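PDB 4MKO: monalysin from Pseudomonas entomophila, which forms pores in host membranes as a beta-barrel, aerolysin-like toxin, lysing cells and damaging the intestine of infected Drosophila. Local coordinates for residues Phe162-Thr167 against Thr203-Val208; Glu88-Ala93 against Leu199-Val204; Asp175-Ser180 against Glu211-Gly216; Asp5-Lys10 against Pro54-Leu59; Gly216-Ser219 against Ser223-Trp226. All blocks are in the same frame, centred on the assembly; numbering follows the deposited sequence.

All five contacts lie in one chain. Interactions 1 and 2 both use helix 201-211: the first joins it to the loop leading into strand 165-170, the second to helix 85-90, and each is partly buried. Interactions 3 and 4 are buried and mostly aromatic. They reach the same mixed sheet, through strands 173-191 and 46-67. Interaction 5 is a surface contact held mainly by hydrogen bonds of one asparagine. It joins interaction 3 at G216. Interaction 2 rests on one hydrogen bond, whereas interaction 1 combines ring-amide packing with a bridging water.

Interaction 1 (Phe162-Thr167 against Thr203-Val208); sequences FAYSKT and TVQRNV
The ring of Y164 packs against the side chain of Q205, and this is the tight part of the contact. Ring atom CD2 of Y164 does most of the touching. It lies 3.5 Å from NE2 of Q205 and 3.6 Å from CB of Q205. The ring and amide planes stand 76° apart, so the two groups are not stacked. Both side chains carry CG anti to the carbonyl carbon (chi1 -69° in Q205), and Q205 is extended beyond it, which brings its amide up to CD2, the side chains crossing at a slant. NE2 donates to the backbone O of W201, one turn back in the helix. A water joins OE1 of Q205, at 2.9 Å, to the backbone O of Y164, at 2.7 Å.

The looser side is formed by A163 and R206. CB of A163 comes only to 4.3 Å from OE1 of Q205. CB of R206 approaches CE1 of Y164 at 4.5 Å. A163 is exposed and R206 partly so. The phenol OH of Y164 bonds to D202 of the same helix. This is a helix-to-loop contact: helix 201-211 packs on the loop leading into strand 165-170 of the aerolysin-like fold.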
# COMPACT_ATOMS: atom_id res chain seq x y z
N PHE A 162 13.54 4.36 -7.65
CA PHE A 162 12.11 4.61 -7.47
C PHE A 162 11.63 5.97 -8.00
O PHE A 162 12.42 6.91 -8.11
CB PHE A 162 11.72 4.41 -5.99
CG PHE A 162 12.12 3.05 -5.45
CD1 PHE A 162 11.31 1.93 -5.67
CD2 PHE A 162 13.32 2.87 -4.77
CE1 PHE A 162 11.69 0.67 -5.20
CE2 PHE A 162 13.70 1.61 -4.30
CZ PHE A 162 12.89 0.51 -4.52
N ALA A 163 10.32 6.07 -8.31
CA ALA A 163 9.69 7.30 -8.80
C ALA A 163 9.84 8.43 -7.75
O ALA A 163 10.07 9.59 -8.11
CB ALA A 163 8.21 7.05 -9.09
N TYR A 164 9.75 8.07 -6.46
CA TYR A 164 9.87 8.97 -5.31
C TYR A 164 10.71 8.28 -4.25
O TYR A 164 10.43 7.13 -3.88
CB TYR A 164 8.48 9.30 -4.72
CG TYR A 164 7.61 10.13 -5.64
CD1 TYR A 164 7.69 11.52 -5.63
CD2 TYR A 164 6.71 9.53 -6.51
CE1 TYR A 164 6.90 12.29 -6.48
CE2 TYR A 164 5.92 10.29 -7.37
CZ TYR A 164 6.02 11.67 -7.35
OH TYR A 164 5.27 12.44 -8.22
N SER A 165 11.74 8.97 -3.77
CA SER A 165 12.60 8.41 -2.74
C SER A 165 13.37 9.52 -2.04
O SER A 165 13.39 10.67 -2.51
CB SER A 165 13.57 7.39 -3.33
OG SER A 165 14.49 8.00 -4.24
N LYS A 166 13.95 9.18 -0.90
CA LYS A 166 14.84 10.06 -0.13
C LYS A 166 16.04 9.26 0.32
O LYS A 166 15.88 8.12 0.75
CB LYS A 166 14.14 10.64 1.10
CG LYS A 166 12.95 11.53 0.75
CD LYS A 166 12.26 12.14 1.96
CE LYS A 166 11.31 13.24 1.51
NZ LYS A 166 10.57 13.85 2.65
N THR A 167 17.24 9.83 0.22
CA THR A 167 18.43 9.17 0.76
C THR A 167 18.79 9.89 2.04
O THR A 167 18.59 11.12 2.14
CB THR A 167 19.60 9.07 -0.22
OG1 THR A 167 20.10 10.37 -0.53
CG2 THR A 167 19.26 8.30 -1.49
N THR A 203 0.08 10.60 -6.15
CA THR A 203 -0.44 11.45 -5.08
C THR A 203 -0.05 10.89 -3.70
O THR A 203 0.41 11.65 -2.84
CB THR A 203 -1.95 11.67 -5.22
OG1 THR A 203 -2.21 12.23 -6.51
CG2 THR A 203 -2.53 12.58 -4.13
N VAL A 204 -0.26 9.58 -3.49
CA VAL A 204 0.06 8.94 -2.21
C VAL A 204 1.55 9.08 -1.89
O VAL A 204 1.88 9.41 -0.76
CB VAL A 204 -0.46 7.47 -2.13
CG1 VAL A 204 0.06 6.74 -0.89
CG2 VAL A 204 -1.99 7.47 -2.13
N GLN A 205 2.45 8.79 -2.85
CA GLN A 205 3.90 8.89 -2.59
C GLN A 205 4.30 10.32 -2.30
O GLN A 205 5.05 10.53 -1.35
CB GLN A 205 4.72 8.38 -3.77
CG GLN A 205 4.63 6.87 -3.97
CD GLN A 205 5.31 6.54 -5.26
OE1 GLN A 205 6.48 6.13 -5.29
NE2 GLN A 205 4.59 6.72 -6.36
N ARG A 206 3.79 11.30 -3.10
CA ARG A 206 4.13 12.71 -2.89
C ARG A 206 3.73 13.14 -1.47
O ARG A 206 4.55 13.69 -0.75
CB ARG A 206 3.44 13.60 -3.95
CG ARG A 206 3.92 15.06 -3.96
CD ARG A 206 2.92 16.02 -4.61
NE ARG A 206 2.33 15.50 -5.84
CZ ARG A 206 1.04 15.22 -6.01
NH1 ARG A 206 0.18 15.45 -5.03
NH2 ARG A 206 0.61 14.73 -7.16
N ASN A 207 2.49 12.84 -1.07
CA ASN A 207 1.98 13.25 0.24
C ASN A 207 2.55 12.49 1.42
O ASN A 207 2.95 13.12 2.40
CB ASN A 207 0.47 13.19 0.25
CG ASN A 207 -0.15 14.37 -0.47
OD1 ASN A 207 -0.48 15.39 0.16
ND2 ASN A 207 -0.36 14.25 -1.76
N VAL A 208 2.58 11.17 1.34
CA VAL A 208 3.05 10.34 2.46
C VAL A 208 4.57 10.46 2.66
O VAL A 208 5.02 10.71 3.78
CB VAL A 208 2.57 8.86 2.31
CG1 VAL A 208 3.28 7.93 3.31
CG2 VAL A 208 1.06 8.76 2.44
O HOH W 1 8.16 6.00 -2.90

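Interaction 2 (Glu88-Ala93 against Leu199-Val204); sequences ETSVNA and LDWDTV
This contact is a single side-chain hydrogen bond between two helices, the end of helix 85-90 and the start of helix 201-211. The indole NE1 of W201 donates to OG of S90 over 3.2 Å. The bond is bent, with an N-H...O angle of 145°. The serine oxygen nevertheless lies in the ring plane, at the edge of the indole. CD1 of W201 is the next ring atom, 3.7 Å from the same OG. In W201, CG is anti to the backbone N (chi1 -174°), and this directs the indole toward S90.

The S90 hydroxyl also bonds to the backbone O of F87, earlier in its helix. That second bond ties the acceptor to its own backbone. S90 belongs to the region 67-135, inferred to be the pore-forming part of this aerolysin-like toxin, so the bond probably links that region to helix 201-211. Around the indole, S86 and F87 come from helix 85-90, while L179 and A181 come from strand 173-191 and Y58 from strand 46-67. W201 is therefore buried where helix and sheet meet.

The helix start is itself fixed by an N-cap. OD1 of D200 accepts from the backbone N of T203 at 3.0 Å, nearly along the C-O axis. The hydroxyl OG1 of T203 reaches the same oxygen at 2.8 Å, from above the carboxylate plane.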
# COMPACT_ATOMS: atom_id res chain seq x y z
N GLU A 88 4.52 -1.33 -9.84
CA GLU A 88 5.31 -2.04 -10.86
C GLU A 88 5.75 -1.15 -12.00
O GLU A 88 6.92 -1.19 -12.38
CB GLU A 88 4.55 -3.26 -11.39
CG GLU A 88 4.72 -4.46 -10.49
CD GLU A 88 4.84 -5.80 -11.19
OE1 GLU A 88 4.27 -5.97 -12.30
OE2 GLU A 88 5.49 -6.69 -10.62
N THR A 89 4.84 -0.31 -12.52
CA THR A 89 5.15 0.59 -13.63
C THR A 89 6.10 1.73 -13.21
O THR A 89 6.89 2.18 -14.02
CB THR A 89 3.87 1.11 -14.30
OG1 THR A 89 3.09 1.81 -13.33
CG2 THR A 89 3.02 0.01 -14.89
N SER A 90 6.02 2.15 -11.93
CA SER A 90 6.82 3.25 -11.37
C SER A 90 8.28 2.91 -11.04
O SER A 90 9.11 3.82 -11.12
CB SER A 90 6.13 3.85 -10.14
OG SER A 90 6.29 3.07 -8.97
N VAL A 91 8.60 1.66 -10.65
CA VAL A 91 9.97 1.27 -10.28
C VAL A 91 10.88 1.21 -11.53
O VAL A 91 10.45 0.73 -12.58
CB VAL A 91 9.99 -0.03 -9.41
CG1 VAL A 91 9.50 -1.26 -10.19
CG2 VAL A 91 11.35 -0.28 -8.78
N ASN A 92 12.11 1.73 -11.42
CA ASN A 92 13.07 1.77 -12.53
C ASN A 92 14.11 0.65 -12.48
O ASN A 92 14.69 0.30 -13.51
CB ASN A 92 13.74 3.14 -12.60
CG ASN A 92 12.78 4.30 -12.68
OD1 ASN A 92 11.88 4.34 -13.53
ND2 ASN A 92 12.96 5.29 -11.81
N ALA A 93 14.35 0.11 -11.29
CA ALA A 93 15.35 -0.94 -11.06
C ALA A 93 14.70 -2.30 -10.86
O ALA A 93 13.50 -2.38 -10.57
CB ALA A 93 16.19 -0.59 -9.84
N LEU A 199 -7.62 8.43 -4.60
CA LEU A 199 -6.21 8.74 -4.59
C LEU A 199 -5.52 7.81 -5.59
O LEU A 199 -6.04 6.72 -5.87
CB LEU A 199 -5.64 8.49 -3.18
CG LEU A 199 -6.20 9.38 -2.06
CD1 LEU A 199 -5.77 8.87 -0.70
CD2 LEU A 199 -5.77 10.84 -2.25
N ASP A 200 -4.38 8.23 -6.13
CA ASP A 200 -3.57 7.41 -7.01
C ASP A 200 -2.16 7.29 -6.42
O ASP A 200 -1.84 7.97 -5.44
CB ASP A 200 -3.59 7.92 -8.46
CG ASP A 200 -3.07 9.32 -8.68
OD1 ASP A 200 -2.19 9.77 -7.90
OD2 ASP A 200 -3.49 9.96 -9.67
N TRP A 201 -1.33 6.43 -7.01
CA TRP A 201 -0.00 6.14 -6.50
C TRP A 201 0.93 7.36 -6.45
O TRP A 201 1.65 7.52 -5.46
CB TRP A 201 0.61 4.99 -7.30
CG TRP A 201 1.92 4.48 -6.80
CD1 TRP A 201 3.02 4.20 -7.55
CD2 TRP A 201 2.27 4.17 -5.44
NE1 TRP A 201 4.02 3.70 -6.75
CE2 TRP A 201 3.58 3.65 -5.45
CE3 TRP A 201 1.56 4.20 -4.21
CZ2 TRP A 201 4.24 3.25 -4.29
CZ3 TRP A 201 2.21 3.78 -3.06
CH2 TRP A 201 3.55 3.35 -3.10
N ASP A 202 0.92 8.21 -7.49
CA ASP A 202 1.73 9.43 -7.55
C ASP A 202 1.38 10.36 -6.37
O ASP A 202 2.28 10.80 -5.65
CB ASP A 202 1.53 10.14 -8.90
CG ASP A 202 2.51 11.27 -9.14
OD1 ASP A 202 2.19 12.42 -8.75
OD2 ASP A 202 3.59 11.00 -9.71
N THR A 203 0.08 10.60 -6.15
CA THR A 203 -0.44 11.45 -5.08
C THR A 203 -0.05 10.89 -3.70
O THR A 203 0.41 11.65 -2.84
CB THR A 203 -1.95 11.67 -5.22
OG1 THR A 203 -2.21 12.23 -6.51
CG2 THR A 203 -2.53 12.58 -4.13
N VAL A 204 -0.26 9.58 -3.49
CA VAL A 204 0.06 8.94 -2.21
C VAL A 204 1.55 9.08 -1.89
O VAL A 204 1.88 9.41 -0.76
CB VAL A 204 -0.46 7.47 -2.13
CG1 VAL A 204 0.06 6.74 -0.89
CG2 VAL A 204 -1.99 7.47 -2.13

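Interaction 3 (Asp175-Ser180 against Glu211-Gly216); sequences DLYYLS and ENYNPG
A water is gripped by both segments, at OH of Y177 and at the backbone O of P215, each 2.7 Å away. It donates to the P215 carbonyl. A third link, to OH of Y213 at 3.3 Å, is weak. The stronger partner of that hydroxyl is N218, in the turn that follows.

Behind the water the contact is aromatic. P215 lies over one face of the Y177 ring. Its CB sits 3.9 Å from the ring centroid and 11° off the ring normal, a CH-pi contact almost over the centre. The Y213 ring meets Y177 obliquely, with the planes at 34°. CE2 of Y213 touches CD2 of Y177 at 3.6 Å, and OH of Y213 lies 3.5 Å from CE2 of Y177.

Y177 stands on strand 173-191 of the mixed sheet, whereas Y213 begins the small two-stranded hairpin 213-220. The contact thus lays the hairpin against the sheet. In Y213, CG is anti to the backbone N (chi1 180°), directing the ring toward the strand. Y177 also touches W226, and F222 stacks on the Y213 ring. K166 of the neighbouring strand bonds through NZ to the backbone O of Y213.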
# COMPACT_ATOMS: atom_id res chain seq x y z
N ASP A 175 21.42 5.55 3.27
CA ASP A 175 20.17 4.76 3.32
C ASP A 175 19.19 5.22 2.25
O ASP A 175 19.24 6.38 1.84
CB ASP A 175 19.55 4.87 4.72
CG ASP A 175 20.31 4.10 5.79
OD1 ASP A 175 21.32 3.44 5.46
OD2 ASP A 175 19.90 4.16 6.96
N LEU A 176 18.31 4.30 1.80
CA LEU A 176 17.33 4.62 0.76
C LEU A 176 15.91 4.44 1.31
O LEU A 176 15.53 3.34 1.71
CB LEU A 176 17.55 3.74 -0.49
CG LEU A 176 16.63 4.02 -1.68
CD1 LEU A 176 16.86 5.42 -2.28
CD2 LEU A 176 16.83 2.97 -2.78
N TYR A 177 15.13 5.53 1.31
CA TYR A 177 13.76 5.53 1.80
C TYR A 177 12.83 5.60 0.62
O TYR A 177 13.01 6.46 -0.24
CB TYR A 177 13.50 6.75 2.71
CG TYR A 177 14.15 6.64 4.07
CD1 TYR A 177 15.51 6.89 4.23
CD2 TYR A 177 13.41 6.31 5.20
CE1 TYR A 177 16.13 6.78 5.48
CE2 TYR A 177 14.00 6.23 6.46
CZ TYR A 177 15.37 6.46 6.59
OH TYR A 177 15.95 6.40 7.83
N TYR A 178 11.85 4.71 0.58
CA TYR A 178 10.88 4.70 -0.51
C TYR A 178 9.59 4.01 -0.03
O TYR A 178 9.59 3.40 1.05
CB TYR A 178 11.47 3.97 -1.77
CG TYR A 178 11.65 2.49 -1.54
CD1 TYR A 178 12.76 2.00 -0.85
CD2 TYR A 178 10.67 1.57 -1.92
CE1 TYR A 178 12.92 0.63 -0.60
CE2 TYR A 178 10.80 0.21 -1.64
CZ TYR A 178 11.93 -0.25 -1.00
OH TYR A 178 12.04 -1.59 -0.68
N LEU A 179 8.52 4.09 -0.84
CA LEU A 179 7.28 3.38 -0.52
C LEU A 179 7.03 2.30 -1.55
O LEU A 179 7.39 2.46 -2.71
CB LEU A 179 6.05 4.32 -0.52
CG LEU A 179 6.11 5.61 0.31
CD1 LEU A 179 4.76 6.36 0.20
CD2 LEU A 179 6.42 5.33 1.78
N SER A 180 6.34 1.22 -1.14
CA SER A 180 5.86 0.20 -2.05
C SER A 180 4.40 -0.04 -1.76
O SER A 180 3.90 0.39 -0.72
CB SER A 180 6.65 -1.10 -1.93
OG SER A 180 6.25 -1.87 -0.82
N GLU A 211 6.13 14.83 1.51
CA GLU A 211 5.63 15.92 2.34
C GLU A 211 5.45 15.57 3.83
O GLU A 211 5.64 16.46 4.65
CB GLU A 211 4.33 16.50 1.75
CG GLU A 211 4.58 17.11 0.37
CD GLU A 211 3.43 17.70 -0.42
OE1 GLU A 211 2.34 17.93 0.17
OE2 GLU A 211 3.62 17.96 -1.63
N ASN A 212 5.12 14.31 4.17
CA ASN A 212 4.83 13.91 5.56
C ASN A 212 5.83 13.03 6.28
O ASN A 212 5.57 12.63 7.42
CB ASN A 212 3.49 13.22 5.63
CG ASN A 212 2.39 14.21 5.75
OD1 ASN A 212 2.18 14.78 6.82
ND2 ASN A 212 1.71 14.46 4.63
N TYR A 213 6.90 12.64 5.64
CA TYR A 213 7.89 11.88 6.37
C TYR A 213 9.19 12.62 6.24
O TYR A 213 9.52 13.12 5.17
CB TYR A 213 8.00 10.42 5.92
CG TYR A 213 9.05 9.67 6.71
CD1 TYR A 213 8.88 9.43 8.08
CD2 TYR A 213 10.25 9.29 6.12
CE1 TYR A 213 9.88 8.81 8.83
CE2 TYR A 213 11.24 8.64 6.86
CZ TYR A 213 11.06 8.42 8.22
OH TYR A 213 12.06 7.83 8.94
N ASN A 214 9.91 12.70 7.35
CA ASN A 214 11.18 13.38 7.43
C ASN A 214 12.23 12.37 7.92
O ASN A 214 12.25 12.08 9.12
CB ASN A 214 11.02 14.56 8.40
CG ASN A 214 12.21 15.47 8.45
OD1 ASN A 214 13.35 15.05 8.23
ND2 ASN A 214 11.98 16.74 8.78
N PRO A 215 13.07 11.80 7.02
CA PRO A 215 14.06 10.79 7.47
C PRO A 215 15.05 11.38 8.46
O PRO A 215 15.55 10.67 9.34
CB PRO A 215 14.78 10.38 6.17
CG PRO A 215 13.90 10.81 5.07
CD PRO A 215 13.15 12.02 5.56
N GLY A 216 15.28 12.69 8.33
CA GLY A 216 16.20 13.43 9.18
C GLY A 216 15.93 13.29 10.66
O GLY A 216 16.86 13.12 11.44
O HOH W 2 15.26 8.04 9.86

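Interaction 4 (Asp5-Lys10 against Pro54-Leu59); sequences DQYPTK and PVFAYL
The F56 ring points an edge at the face of Y7, an offset edge-to-face pair. The planes are 79° apart and the centroids 5.7 Å. CZ of F56 makes the approach. It lies 3.7 Å from CD2 of Y7 and 4.1 Å from CG of Y7, so the touch falls to one side of the tyrosine ring and not over its centre. CD2 of Y7 lies at the edge of the F56 ring, in its plane. CG of Q6 covers the opposite face of Y7, 3.6 Å above the plane, over the ring centre.

F56 carries CG anti to the backbone N (chi1 -153°), and this extends its ring from strand 46-67 toward the N-terminal segment. V55 and F56 form a classic beta bulge opposite V146 of strand 136-151. Y7 comes from the stretch just before strand 9-10.

More groups close round the pair: F4 and L199 each meet both Y7 and F56, and W31 meets F56 edge-to-face.

The polar end of Y7 is served elsewhere: its OH bonds to OE1 of Q28. Within the contact itself carbon meets carbon. The N-terminal segment is therefore held to the sheet here by dispersion and by the weak electrostatics of a ring edge against a ring face.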
# COMPACT_ATOMS: atom_id res chain seq x y z
N ASP A 5 -3.34 15.09 6.40
CA ASP A 5 -3.67 15.22 7.82
C ASP A 5 -5.18 14.98 8.04
O ASP A 5 -5.60 14.70 9.16
CB ASP A 5 -3.18 16.58 8.40
CG ASP A 5 -3.48 17.86 7.62
OD1 ASP A 5 -3.82 17.77 6.42
OD2 ASP A 5 -3.32 18.95 8.19
N GLN A 6 -5.99 15.06 6.97
CA GLN A 6 -7.43 14.81 7.05
C GLN A 6 -7.77 13.35 7.30
O GLN A 6 -8.88 13.06 7.76
CB GLN A 6 -8.17 15.29 5.77
CG GLN A 6 -8.03 14.36 4.55
CD GLN A 6 -8.59 14.97 3.30
OE1 GLN A 6 -9.80 14.94 3.07
NE2 GLN A 6 -7.72 15.52 2.46
N TYR A 7 -6.86 12.42 6.94
CA TYR A 7 -7.16 11.00 7.05
C TYR A 7 -6.88 10.47 8.45
O TYR A 7 -5.89 10.89 9.06
CB TYR A 7 -6.40 10.17 6.00
CG TYR A 7 -6.64 10.65 4.58
CD1 TYR A 7 -7.90 10.58 4.00
CD2 TYR A 7 -5.60 11.21 3.84
CE1 TYR A 7 -8.13 11.06 2.72
CE2 TYR A 7 -5.82 11.68 2.54
CZ TYR A 7 -7.09 11.60 1.99
OH TYR A 7 -7.32 12.04 0.71
N PRO A 8 -7.75 9.57 8.97
CA PRO A 8 -7.53 9.02 10.32
C PRO A 8 -6.44 7.94 10.30
O PRO A 8 -5.99 7.55 9.22
CB PRO A 8 -8.89 8.40 10.66
CG PRO A 8 -9.41 7.94 9.34
CD PRO A 8 -8.96 8.99 8.35
N THR A 9 -6.07 7.44 11.48
CA THR A 9 -5.08 6.36 11.64
C THR A 9 -5.80 5.11 12.15
O THR A 9 -6.59 5.19 13.10
CB THR A 9 -3.96 6.81 12.60
OG1 THR A 9 -3.34 7.97 12.06
CG2 THR A 9 -2.89 5.72 12.81
N LYS A 10 -5.55 3.96 11.52
CA LYS A 10 -6.21 2.71 11.86
C LYS A 10 -5.19 1.62 12.13
O LYS A 10 -4.17 1.57 11.46
CB LYS A 10 -7.16 2.26 10.74
CG LYS A 10 -8.23 3.29 10.35
CD LYS A 10 -9.24 3.48 11.48
CE LYS A 10 -10.07 4.72 11.29
NZ LYS A 10 -11.02 4.86 12.43
N PRO A 54 4.02 -0.91 7.56
CA PRO A 54 2.86 -0.40 6.80
C PRO A 54 2.67 1.06 7.18
O PRO A 54 2.93 1.42 8.33
CB PRO A 54 1.66 -1.23 7.33
CG PRO A 54 2.24 -2.26 8.27
CD PRO A 54 3.60 -1.75 8.70
N VAL A 55 2.20 1.90 6.25
CA VAL A 55 1.99 3.32 6.58
C VAL A 55 0.64 3.87 6.14
O VAL A 55 0.19 4.88 6.67
CB VAL A 55 3.14 4.25 6.08
CG1 VAL A 55 4.43 4.02 6.88
CG2 VAL A 55 3.38 4.10 4.56
N PHE A 56 0.06 3.27 5.08
CA PHE A 56 -1.18 3.83 4.54
C PHE A 56 -1.98 2.76 3.84
O PHE A 56 -1.45 1.72 3.46
CB PHE A 56 -0.81 4.96 3.54
CG PHE A 56 -1.88 6.03 3.38
CD1 PHE A 56 -2.01 7.04 4.32
CD2 PHE A 56 -2.71 6.04 2.27
CE1 PHE A 56 -3.00 8.02 4.18
CE2 PHE A 56 -3.69 7.03 2.12
CZ PHE A 56 -3.83 8.01 3.08
N ALA A 57 -3.27 3.00 3.69
CA ALA A 57 -4.13 2.07 2.94
C ALA A 57 -5.09 2.93 2.18
O ALA A 57 -5.61 3.90 2.75
CB ALA A 57 -4.86 1.13 3.86
N TYR A 58 -5.29 2.65 0.90
CA TYR A 58 -6.22 3.49 0.14
C TYR A 58 -7.00 2.69 -0.88
O TYR A 58 -6.66 1.54 -1.16
CB TYR A 58 -5.54 4.73 -0.47
CG TYR A 58 -4.63 4.40 -1.63
CD1 TYR A 58 -3.30 4.02 -1.42
CD2 TYR A 58 -5.06 4.54 -2.95
CE1 TYR A 58 -2.45 3.75 -2.48
CE2 TYR A 58 -4.22 4.27 -4.02
CZ TYR A 58 -2.91 3.86 -3.78
OH TYR A 58 -2.06 3.60 -4.80
N LEU A 59 -8.03 3.31 -1.45
CA LEU A 59 -8.87 2.66 -2.44
C LEU A 59 -8.42 3.08 -3.83
O LEU A 59 -8.42 4.27 -4.16
CB LEU A 59 -10.33 3.07 -2.20
CG LEU A 59 -11.01 2.49 -0.95
CD1 LEU A 59 -12.43 3.01 -0.83
CD2 LEU A 59 -11.00 0.97 -0.97

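Interaction 5 (Gly216-Ser219 against Ser223-Trp226); sequences GSNS and SFDW
The side-chain amide of N218 makes two hydrogen bonds with the backbone of F224, one from each of its ends. F224 N donates to OD1 of N218 at 2.9 Å. ND2 of N218 donates to the backbone O of F224 at 3.0 Å, nearly straight at 169°. Both bonds lie on a carbonyl lone pair. Together they fix the rotation of the amide. OD1 also accepts from Y213 OH. In one of the two conformers of S223, OG donates to the backbone O of N218 at 2.7 Å.

Here N218 has CG anti to its backbone N (chi1 -177°), and this stretches the amide across to residues 223-226. Packing lies outside the bonds. The indole of W226 passes alongside the amide, its plane 36° from the amide plane. CZ2 of W226 touches CG of N218 at 3.7 Å. CB of F224 lies over one face of the same indole, offset toward the rim. OD1 of N218 meets the F224 ring at its edge.

N218 and S219 both face N214, and this is a G1 beta bulge. The arrangement is that of a bulged beta hairpin, strands 213-214 and 219-220, whose turn is tied by an asparagine to the chain that follows.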
# COMPACT_ATOMS: atom_id res chain seq x y z
N GLY A 216 15.28 12.69 8.33
CA GLY A 216 16.20 13.43 9.18
C GLY A 216 15.93 13.29 10.66
O GLY A 216 16.86 13.12 11.44
N SER A 217 14.67 13.38 11.06
CA SER A 217 14.25 13.27 12.45
C SER A 217 13.48 11.96 12.68
O SER A 217 13.04 11.71 13.80
CB SER A 217 13.35 14.45 12.81
OG SER A 217 12.27 14.58 11.90
N ASN A 218 13.30 11.12 11.61
CA ASN A 218 12.47 9.90 11.68
C ASN A 218 11.10 10.29 12.25
O ASN A 218 10.61 9.71 13.24
CB ASN A 218 13.15 8.76 12.48
CG ASN A 218 12.34 7.47 12.50
OD1 ASN A 218 11.59 7.15 11.55
ND2 ASN A 218 12.43 6.72 13.61
N SER A 219 10.50 11.33 11.68
CA SER A 219 9.22 11.81 12.16
C SER A 219 8.36 12.34 11.04
O SER A 219 8.76 12.34 9.87
CB SER A 219 9.42 12.88 13.24
OG SER A 219 9.79 14.12 12.66
N SER A 223 6.81 6.99 12.15
CA SER A 223 8.22 6.78 12.47
C SER A 223 8.53 5.30 12.32
O SER A 223 7.68 4.45 12.61
CB SER A 223 8.52 7.20 13.91
OG SER A 223 8.30 8.58 14.13
N PHE A 224 9.75 4.99 11.89
CA PHE A 224 10.18 3.60 11.85
C PHE A 224 10.58 3.21 13.26
O PHE A 224 11.11 4.04 14.03
CB PHE A 224 11.40 3.43 10.97
CG PHE A 224 11.11 3.43 9.49
CD1 PHE A 224 11.11 4.62 8.78
CD2 PHE A 224 10.85 2.24 8.81
CE1 PHE A 224 10.87 4.62 7.40
CE2 PHE A 224 10.61 2.25 7.43
CZ PHE A 224 10.63 3.44 6.74
N ASP A 225 10.35 1.94 13.60
CA ASP A 225 10.77 1.40 14.89
C ASP A 225 12.07 0.59 14.67
O ASP A 225 12.02 -0.58 14.28
CB ASP A 225 9.65 0.56 15.52
CG ASP A 225 10.07 -0.20 16.76
OD1 ASP A 225 11.08 0.21 17.42
OD2 ASP A 225 9.43 -1.23 17.07
N TRP A 226 13.24 1.23 14.92
CA TRP A 226 14.54 0.59 14.67
C TRP A 226 14.82 -0.64 15.54
O TRP A 226 15.71 -1.43 15.20
CB TRP A 226 15.70 1.59 14.78
CG TRP A 226 15.46 2.89 14.07
CD1 TRP A 226 15.53 4.14 14.63
CD2 TRP A 226 15.22 3.09 12.67
NE1 TRP A 226 15.34 5.10 13.67
CE2 TRP A 226 15.12 4.49 12.46
CE3 TRP A 226 15.02 2.22 11.57
CZ2 TRP A 226 14.84 5.04 11.20
CZ3 TRP A 226 14.77 2.78 10.32
CH2 TRP A 226 14.70 4.17 10.14